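Local coordinates for uncharacterized protein (PDB 4ECO) that is of unknown function but, as a leucine-rich repeat protein, probably serves in protein binding through the surface of its solenoid, at residues L243-L248 against K270-M275; Q364-P369 against K388-P393; F507-L512 against P532-T537. All blocks are in the same frame, centred on the assembly; numbering follows the deposited sequence.

Interaction 1: L243-L248 against K270-M275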
loop_
_atom_site.group_PDB
_atom_site.type_symbol
_atom_site.label_atom_id
_atom_site.label_comp_id
_atom_site.label_asym_id
_atom_site.label_seq_id
_atom_site.Cartn_x
_atom_site.Cartn_y
_atom_site.Cartn_z
ATOM N N LEU A 243 34.454 19.832 -5.056
ATOM C CA LEU A 243 33.117 19.305 -5.270
ATOM C C LEU A 243 32.440 19.091 -3.918
ATOM O O LEU A 243 33.088 18.700 -2.932
ATOM C CB LEU A 243 33.154 18.005 -6.087
ATOM C CG LEU A 243 33.930 17.993 -7.420
ATOM C CD1 LEU A 243 34.078 16.588 -7.919
ATOM C CD2 LEU A 243 33.252 18.831 -8.491
ATOM N N LYS A 244 31.147 19.407 -3.855
ATOM C CA LYS A 244 30.393 19.327 -2.613
ATOM C C LYS A 244 29.019 18.797 -2.872
ATOM O O LYS A 244 28.411 19.120 -3.897
ATOM C CB LYS A 244 30.293 20.724 -1.951
ATOM C CG LYS A 244 31.589 21.246 -1.341
ATOM C CD LYS A 244 31.572 22.759 -1.133
ATOM C CE LYS A 244 32.774 23.196 -0.324
ATOM N NZ LYS A 244 32.915 24.674 -0.238
ATOM N N TRP A 245 28.490 18.039 -1.903
ATOM C CA TRP A 245 27.120 17.536 -1.971
ATOM C C TRP A 245 26.121 18.692 -1.877
ATOM O O TRP A 245 25.029 18.590 -2.436
ATOM C CB TRP A 245 26.839 16.494 -0.887
ATOM C CG TRP A 245 27.472 15.158 -1.157
ATOM C CD1 TRP A 245 28.426 14.540 -0.404
ATOM C CD2 TRP A 245 27.201 14.275 -2.260
ATOM N NE1 TRP A 245 28.745 13.315 -0.949
ATOM C CE2 TRP A 245 28.024 13.136 -2.099
ATOM C CE3 TRP A 245 26.352 14.342 -3.387
ATOM C CZ2 TRP A 245 28.032 12.079 -3.020
ATOM C CZ3 TRP A 245 26.340 13.283 -4.290
ATOM C CH2 TRP A 245 27.163 12.163 -4.097
ATOM N N ASP A 246 26.525 19.812 -1.243
ATOM C CA ASP A 246 25.687 20.994 -1.100
ATOM C C ASP A 246 25.334 21.623 -2.448
ATOM O O ASP A 246 24.289 22.251 -2.552
ATOM C CB ASP A 246 26.358 22.043 -0.206
ATOM C CG ASP A 246 25.412 23.165 0.214
ATOM O OD1 ASP A 246 24.402 22.870 0.900
ATOM O OD2 ASP A 246 25.677 24.342 -0.152
ATOM N N ASN A 247 26.158 21.405 -3.481
ATOM C CA ASN A 247 25.955 21.964 -4.821
ATOM C C ASN A 247 24.879 21.215 -5.636
ATOM O O ASN A 247 24.395 21.772 -6.631
ATOM C CB ASN A 247 27.272 21.981 -5.584
ATOM C CG ASN A 247 28.315 22.853 -4.945
ATOM O OD1 ASN A 247 29.461 22.445 -4.802
ATOM N ND2 ASN A 247 27.931 24.051 -4.497
ATOM N N LEU A 248 24.470 20.004 -5.205
ATOM C CA LEU A 248 23.411 19.242 -5.862
ATOM C C LEU A 248 22.045 19.714 -5.317
ATOM O O LEU A 248 21.329 19.014 -4.576
ATOM C CB LEU A 248 23.638 17.734 -5.688
ATOM C CG LEU A 248 24.472 17.058 -6.795
ATOM C CD1 LEU A 248 25.913 17.612 -6.863
ATOM C CD2 LEU A 248 24.484 15.561 -6.610
ATOM N N LYS A 270 22.526 12.312 4.088
ATOM C CA LYS A 270 22.356 13.405 5.066
ATOM C C LYS A 270 23.094 14.699 4.633
ATOM O O LYS A 270 22.740 15.794 5.098
ATOM C CB LYS A 270 22.792 12.990 6.479
ATOM C CG LYS A 270 24.230 12.553 6.620
ATOM C CD LYS A 270 24.460 12.020 8.013
ATOM C CE LYS A 270 25.893 11.655 8.262
ATOM N NZ LYS A 270 26.046 11.035 9.599
ATOM N N ALA A 271 24.060 14.572 3.714
ATOM C CA ALA A 271 24.837 15.684 3.177
ATOM C C ALA A 271 24.079 16.442 2.056
ATOM O O ALA A 271 24.543 17.503 1.645
ATOM C CB ALA A 271 26.179 15.176 2.646
ATOM N N LEU A 272 22.932 15.929 1.574
ATOM C CA LEU A 272 22.174 16.565 0.487
ATOM C C LEU A 272 21.343 17.762 0.987
ATOM O O LEU A 272 20.806 17.730 2.100
ATOM C CB LEU A 272 21.257 15.553 -0.237
ATOM C CG LEU A 272 21.949 14.403 -1.016
ATOM C CD1 LEU A 272 20.942 13.394 -1.481
ATOM C CD2 LEU A 272 22.774 14.910 -2.214
ATOM N N PRO A 273 21.223 18.844 0.187
ATOM C CA PRO A 273 20.473 20.016 0.680
ATOM C C PRO A 273 18.957 20.009 0.381
ATOM O O PRO A 273 18.208 20.661 1.115
ATOM C CB PRO A 273 21.137 21.182 -0.064
ATOM C CG PRO A 273 21.672 20.584 -1.347
ATOM C CD PRO A 273 21.830 19.105 -1.144
ATOM N N GLU A 274 18.505 19.326 -0.705
ATOM C CA GLU A 274 17.114 19.449 -1.130
ATOM C C GLU A 274 16.387 18.123 -1.423
ATOM O O GLU A 274 15.349 18.156 -2.104
ATOM C CB GLU A 274 17.074 20.326 -2.407
ATOM C CG GLU A 274 17.460 21.788 -2.201
ATOM C CD GLU A 274 16.494 22.636 -1.392
ATOM O OE1 GLU A 274 15.300 22.258 -1.283
ATOM O OE2 GLU A 274 16.930 23.702 -0.897
HETATM N N MSE A 275 16.854 16.988 -0.865
HETATM C CA MSE A 275 16.205 15.676 -1.104
HETATM C C MSE A 275 14.769 15.683 -0.547
HETATM O O MSE A 275 14.566 16.142 0.573
HETATM C CB MSE A 275 17.043 14.537 -0.484
HETATM C CG MSE A 275 16.441 13.144 -0.684
HETATM SE SE MSE A 275 17.587 11.748 0.005
HETATM C CE MSE A 275 17.705 12.268 1.830
HETATM O O HOH W 1 19.745 17.652 -2.889
#
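Trp245 and Leu272 each hold CG anti to the carbonyl carbon (chi1 -74° and -65°), which sets each CG beside its own backbone N. The indole then meets Leu272 through one atom, CE3, 3.8 Å from CD2 of the leucine, the two side chains crossing at a slant. Further back, Trp245 CB lies 3.8 Å from Ala271 CB, and that methyl also touches CD1 of the indole, so the base of the tryptophan and one part of its five-membered ring are covered together; the indole also meets the ring of Phe268. Pro273 meets backbone oxygens instead. Its CG packs 3.3 Å from Asp246 O, and its CD is 3.5 Å from both Trp245 O and Leu248 O, the ring resting on carbonyls of the 3-10 turn 245-247 and of Leu248 just after it. No direct hydrogen bond joins the two segments; a water bridges them, donating to Leu248 O at 2.7 Å and accepting from Glu274 N at 3.0 Å. An alanine in place of Pro273 would probably open a gap beside the three carbonyls, since the ring atoms CG and CD that fill it would be gone. Asp246 lays OD1 near Pro273 CB while its OD2 forms a salt bridge with Lys249. These are loops of what appear to be consecutive repeats, one leading into strand 253-257 and the other from it to strand 277-279, and Leu272 packs on Val254 of the first strand.

Interaction 2: Q364-P369 against K388-P393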
loop_
_atom_site.group_PDB
_atom_site.type_symbol
_atom_site.label_atom_id
_atom_site.label_comp_id
_atom_site.label_asym_id
_atom_site.label_seq_id
_atom_site.Cartn_x
_atom_site.Cartn_y
_atom_site.Cartn_z
ATOM N N GLN A 364 4.616 -5.058 14.969
ATOM C CA GLN A 364 4.185 -5.540 16.277
ATOM C C GLN A 364 3.946 -4.326 17.197
ATOM O O GLN A 364 4.250 -4.347 18.390
ATOM C CB GLN A 364 5.232 -6.533 16.837
ATOM C CG GLN A 364 5.258 -7.896 16.115
ATOM C CD GLN A 364 4.070 -8.837 16.375
ATOM O OE1 GLN A 364 4.039 -9.557 17.362
ATOM N NE2 GLN A 364 3.069 -8.854 15.488
ATOM N N ILE A 365 3.404 -3.255 16.594
ATOM C CA ILE A 365 3.054 -1.992 17.246
ATOM C C ILE A 365 1.894 -2.261 18.215
ATOM O O ILE A 365 0.917 -2.897 17.822
ATOM C CB ILE A 365 2.718 -0.907 16.186
ATOM C CG1 ILE A 365 3.915 -0.689 15.237
ATOM C CG2 ILE A 365 2.283 0.402 16.845
ATOM C CD1 ILE A 365 3.608 0.041 13.917
ATOM N N THR A 366 2.021 -1.804 19.478
ATOM C CA THR A 366 0.987 -2.002 20.496
ATOM C C THR A 366 0.190 -0.736 20.759
ATOM O O THR A 366 -0.946 -0.825 21.256
ATOM C CB THR A 366 1.582 -2.495 21.814
ATOM O OG1 THR A 366 2.555 -1.557 22.298
ATOM C CG2 THR A 366 2.143 -3.894 21.711
ATOM N N GLU A 367 0.774 0.441 20.443
ATOM C CA GLU A 367 0.097 1.706 20.702
ATOM C C GLU A 367 0.496 2.785 19.720
ATOM O O GLU A 367 1.678 2.934 19.422
ATOM C CB GLU A 367 0.450 2.162 22.127
ATOM C CG GLU A 367 -0.483 3.182 22.765
ATOM C CD GLU A 367 -0.230 3.419 24.246
ATOM O OE1 GLU A 367 0.282 2.500 24.925
ATOM O OE2 GLU A 367 -0.539 4.535 24.722
ATOM N N ILE A 368 -0.495 3.562 19.251
ATOM C CA ILE A 368 -0.317 4.752 18.416
ATOM C C ILE A 368 -0.592 5.950 19.338
ATOM O O ILE A 368 -1.679 6.035 19.931
ATOM C CB ILE A 368 -1.190 4.727 17.148
ATOM C CG1 ILE A 368 -0.832 3.527 16.215
ATOM C CG2 ILE A 368 -1.185 6.080 16.427
ATOM C CD1 ILE A 368 0.581 3.515 15.538
ATOM N N PRO A 369 0.413 6.835 19.542
ATOM C CA PRO A 369 0.248 7.951 20.501
ATOM C C PRO A 369 -0.774 8.968 20.061
ATOM O O PRO A 369 -1.099 9.045 18.874
ATOM C CB PRO A 369 1.639 8.591 20.554
ATOM C CG PRO A 369 2.251 8.241 19.260
ATOM C CD PRO A 369 1.763 6.850 18.944
ATOM N N LYS A 388 -0.217 -5.303 16.940
ATOM C CA LYS A 388 -0.700 -5.756 18.230
ATOM C C LYS A 388 -1.434 -4.616 18.947
ATOM O O LYS A 388 -1.301 -4.491 20.149
ATOM C CB LYS A 388 0.488 -6.277 19.069
ATOM C CG LYS A 388 1.175 -7.525 18.503
ATOM C CD LYS A 388 2.051 -8.227 19.563
ATOM C CE LYS A 388 1.276 -9.168 20.452
ATOM N NZ LYS A 388 2.151 -9.865 21.427
ATOM N N LEU A 389 -2.203 -3.787 18.212
ATOM C CA LEU A 389 -2.917 -2.633 18.777
ATOM C C LEU A 389 -4.008 -3.054 19.738
ATOM O O LEU A 389 -4.848 -3.876 19.365
ATOM C CB LEU A 389 -3.551 -1.758 17.689
ATOM C CG LEU A 389 -2.652 -0.943 16.766
ATOM C CD1 LEU A 389 -3.501 -0.219 15.736
ATOM C CD2 LEU A 389 -1.794 0.063 17.543
ATOM N N LYS A 390 -4.028 -2.475 20.961
ATOM C CA LYS A 390 -5.063 -2.857 21.924
ATOM C C LYS A 390 -6.316 -2.019 21.722
ATOM O O LYS A 390 -7.412 -2.445 22.110
ATOM C CB LYS A 390 -4.595 -2.747 23.410
ATOM C CG LYS A 390 -3.224 -3.322 23.781
ATOM C CD LYS A 390 -3.003 -4.769 23.360
ATOM C CE LYS A 390 -1.519 -5.075 23.372
ATOM N NZ LYS A 390 -1.199 -6.283 22.572
ATOM N N TYR A 391 -6.154 -0.806 21.167
ATOM C CA TYR A 391 -7.272 0.128 21.009
ATOM C C TYR A 391 -7.233 0.867 19.683
ATOM O O TYR A 391 -6.167 0.944 19.057
ATOM C CB TYR A 391 -7.225 1.185 22.153
ATOM C CG TYR A 391 -7.031 0.655 23.559
ATOM C CD1 TYR A 391 -8.066 0.008 24.236
ATOM C CD2 TYR A 391 -5.843 0.870 24.244
ATOM C CE1 TYR A 391 -7.908 -0.433 25.557
ATOM C CE2 TYR A 391 -5.666 0.423 25.557
ATOM C CZ TYR A 391 -6.702 -0.224 26.215
ATOM O OH TYR A 391 -6.509 -0.649 27.512
ATOM N N ILE A 392 -8.381 1.469 19.277
ATOM C CA ILE A 392 -8.444 2.312 18.078
ATOM C C ILE A 392 -7.871 3.680 18.489
ATOM O O ILE A 392 -8.352 4.263 19.474
ATOM C CB ILE A 392 -9.872 2.395 17.480
ATOM C CG1 ILE A 392 -10.384 0.996 17.049
ATOM C CG2 ILE A 392 -9.914 3.409 16.316
ATOM C CD1 ILE A 392 -11.945 0.882 16.892
ATOM N N PRO A 393 -6.813 4.180 17.810
ATOM C CA PRO A 393 -6.168 5.434 18.263
ATOM C C PRO A 393 -7.002 6.694 18.005
ATOM O O PRO A 393 -7.453 6.939 16.883
ATOM C CB PRO A 393 -4.856 5.475 17.459
ATOM C CG PRO A 393 -5.135 4.661 16.235
ATOM C CD PRO A 393 -6.086 3.582 16.668
#
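Leu389 CD2 packs 3.8 Å from Ile368 CG1, the two side chains meeting at an angle, while Ile365 lies alongside Leu389, pointing the same way, with CG2 at 4.2 Å from that same CD2. Ile368 carries the apolar patch on to Pro393, its CB 3.8 Å from the proline CB. The two segments are equivalent stretches of successive leucine-rich repeats: Gln-Ile-Thr-Glu-Ile-Pro is followed by Lys-Leu-Lys-Tyr-Ile-Pro, and each lends its aliphatic residues to the interior of the solenoid. Between the backbones, Lys388 N donates to Ile365 O at 2.8 Å, and Thr366 CA makes a CA-H...O contact with Lys388 O. Side-chain amides add to these links: Asn387 OD1 accepts from Ile365 N and Asn412 OD1 from Leu389 N. Toward the polar edge, Thr366 CG2 rests beside Lys388 CB. The aliphatic part of Lys388 crosses the end of Gln364 obliquely, with Gln364 OE1 3.3 Å from Lys388 CD; a bend at chi2 (-72°) places Gln364 CD beside the lysine chain. Lys390 folds back so that NZ donates to Lys388 O at 3.0 Å, and the same ammonium forms a salt bridge with Glu413, farther along the chain.

Interaction 3: F507-L512 against P532-T537; sequences FRATTL and PLNSST
A guanidinium-amide stack and one backbone-to-side-chain hydrogen bond join Arg508 and Ala509 to Asn534, tying together loops of what appear to be two consecutive repeats. The Asn534 amide lies over one face of the Arg508 guanidinium, with CG 3.5 Å above the plane and over its centre, and the two planes are 26° apart. Arg508 NH2 and Asn534 ND2 come within 3.1 Å, but both are donors, and the pair is a stacking contact without a hydrogen bond. What anchors the amide is its other end. Asn534 OD1 accepts from Ala509 N at 3.0 Å, in the carbonyl plane and on a lone pair, which would hold the rotation of the amide in place. Asn534 holds CG anti to its backbone N (chi1 -166°), which carries CG over the guanidinium; OD1 also lies 3.5 Å from Ala509 CB. On the buried side, Phe507 CB meets Pro532 CG at 3.8 Å, the ring of the phenylalanine leading away from the contact. Arg508 O accepts hydrogen bonds from both Thr511 N and Leu512 N, which helps shape the turn that offers Ala509 N. Ser535 OG accepts from Thr537 N at 3.1 Å in an ST turn and is also hydrogen-bonded to Leu515 O. Deeper in, Phe507 rests on Ile493 of strand 492-494 and on Ile518 of strand 517-519, while Pro532 packs against that same Ile518 and against Phe541 of strand 540-542.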
loop_
_atom_site.group_PDB
_atom_site.type_symbol
_atom_site.label_atom_id
_atom_site.label_comp_id
_atom_site.label_asym_id
_atom_site.label_seq_id
_atom_site.Cartn_x
_atom_site.Cartn_y
_atom_site.Cartn_z
ATOM N N PHE A 507 -31.418 -2.527 13.651
ATOM C CA PHE A 507 -31.155 -2.926 12.271
ATOM C C PHE A 507 -32.377 -2.661 11.341
ATOM O O PHE A 507 -32.242 -2.704 10.116
ATOM C CB PHE A 507 -30.728 -4.385 12.251
ATOM C CG PHE A 507 -29.338 -4.559 12.836
ATOM C CD1 PHE A 507 -29.159 -4.782 14.200
ATOM C CD2 PHE A 507 -28.205 -4.491 12.023
ATOM C CE1 PHE A 507 -27.879 -4.929 14.734
ATOM C CE2 PHE A 507 -26.924 -4.654 12.559
ATOM C CZ PHE A 507 -26.769 -4.860 13.909
ATOM N N ARG A 508 -33.526 -2.285 11.921
ATOM C CA ARG A 508 -34.727 -1.937 11.172
ATOM C C ARG A 508 -34.510 -0.589 10.441
ATOM O O ARG A 508 -33.593 0.162 10.787
ATOM C CB ARG A 508 -35.944 -1.897 12.116
ATOM C CG ARG A 508 -36.160 -3.242 12.816
ATOM C CD ARG A 508 -37.363 -3.292 13.737
ATOM N NE ARG A 508 -38.632 -2.990 13.067
ATOM C CZ ARG A 508 -39.289 -3.834 12.273
ATOM N NH1 ARG A 508 -38.772 -5.028 11.983
ATOM N NH2 ARG A 508 -40.448 -3.480 11.733
ATOM N N ALA A 509 -35.330 -0.302 9.418
ATOM C CA ALA A 509 -35.231 0.894 8.573
ATOM C C ALA A 509 -35.345 2.227 9.372
ATOM O O ALA A 509 -35.029 3.303 8.839
ATOM C CB ALA A 509 -36.304 0.839 7.517
ATOM N N THR A 510 -35.770 2.151 10.653
ATOM C CA THR A 510 -35.906 3.315 11.529
ATOM C C THR A 510 -34.537 3.935 11.878
ATOM O O THR A 510 -34.455 5.121 12.199
ATOM C CB THR A 510 -36.632 2.923 12.814
ATOM O OG1 THR A 510 -35.860 1.943 13.541
ATOM C CG2 THR A 510 -38.042 2.457 12.562
ATOM N N THR A 511 -33.470 3.131 11.851
ATOM C CA THR A 511 -32.144 3.631 12.204
ATOM C C THR A 511 -31.199 3.469 10.975
ATOM O O THR A 511 -30.445 4.404 10.668
ATOM C CB THR A 511 -31.625 2.929 13.482
ATOM O OG1 THR A 511 -31.200 1.636 13.124
ATOM C CG2 THR A 511 -32.693 2.812 14.600
ATOM N N LEU A 512 -31.307 2.310 10.252
ATOM C CA LEU A 512 -30.559 1.931 9.036
ATOM C C LEU A 512 -31.473 1.940 7.781
ATOM O O LEU A 512 -31.740 0.871 7.208
ATOM C CB LEU A 512 -29.943 0.523 9.207
ATOM C CG LEU A 512 -28.938 0.273 10.303
ATOM C CD1 LEU A 512 -28.452 -1.144 10.229
ATOM C CD2 LEU A 512 -27.770 1.233 10.220
ATOM N N PRO A 532 -32.767 -6.800 10.117
ATOM C CA PRO A 532 -32.199 -6.142 8.920
ATOM C C PRO A 532 -33.057 -6.313 7.650
ATOM O O PRO A 532 -32.798 -5.624 6.655
ATOM C CB PRO A 532 -30.828 -6.830 8.744
ATOM C CG PRO A 532 -30.525 -7.461 10.061
ATOM C CD PRO A 532 -31.863 -7.867 10.599
ATOM N N LEU A 533 -34.096 -7.169 7.689
ATOM C CA LEU A 533 -34.984 -7.402 6.535
ATOM C C LEU A 533 -36.041 -6.296 6.373
ATOM O O LEU A 533 -36.723 -6.272 5.357
ATOM C CB LEU A 533 -35.680 -8.776 6.624
ATOM C CG LEU A 533 -34.746 -9.963 6.801
ATOM C CD1 LEU A 533 -35.530 -11.246 6.991
ATOM C CD2 LEU A 533 -33.748 -10.055 5.665
ATOM N N ASN A 534 -36.133 -5.358 7.337
ATOM C CA ASN A 534 -37.084 -4.225 7.352
ATOM C C ASN A 534 -36.709 -3.165 6.297
ATOM O O ASN A 534 -37.550 -2.373 5.883
ATOM C CB ASN A 534 -37.108 -3.590 8.755
ATOM C CG ASN A 534 -38.256 -2.645 9.012
ATOM O OD1 ASN A 534 -38.069 -1.492 9.429
ATOM N ND2 ASN A 534 -39.474 -3.114 8.787
ATOM N N SER A 535 -35.454 -3.164 5.858
ATOM C CA SER A 535 -34.939 -2.249 4.854
ATOM C C SER A 535 -35.586 -2.496 3.481
ATOM O O SER A 535 -35.741 -3.653 3.041
ATOM C CB SER A 535 -33.427 -2.399 4.751
ATOM O OG SER A 535 -32.932 -1.705 3.619
ATOM N N SER A 536 -35.941 -1.391 2.800
ATOM C CA SER A 536 -36.489 -1.444 1.455
ATOM C C SER A 536 -35.363 -1.443 0.416
ATOM O O SER A 536 -35.631 -1.669 -0.758
ATOM C CB SER A 536 -37.423 -0.264 1.223
ATOM O OG SER A 536 -36.698 0.947 1.082
ATOM N N THR A 537 -34.105 -1.183 0.846
ATOM C CA THR A 537 -32.916 -1.069 -0.022
ATOM C C THR A 537 -32.004 -2.312 -0.005
ATOM O O THR A 537 -31.170 -2.449 -0.907
ATOM C CB THR A 537 -32.079 0.147 0.391
ATOM O OG1 THR A 537 -31.846 0.072 1.791
ATOM C CG2 THR A 537 -32.757 1.454 0.080
#

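How the interactions relate
The three contacts follow one another along the chain, each closing before the next opens, and none touches another. Centres of interactions 1 and 2 are 38 Å apart, those of 2 and 3 are 34 Å apart, and those of 1 and 3 are 62 Å apart, on opposite sides of the chain's centre. Each joins nearby stretches of chain, with 18 to 21 residues between its two segments. Interactions 1 and 3 flank strands 253-257 and 517-519 respectively; interaction 2 brackets strands 373-375 and 381-383. They probably represent related contacts between neighbouring coils, at three places along an elongated solenoid held together by neighbour-to-neighbour contacts.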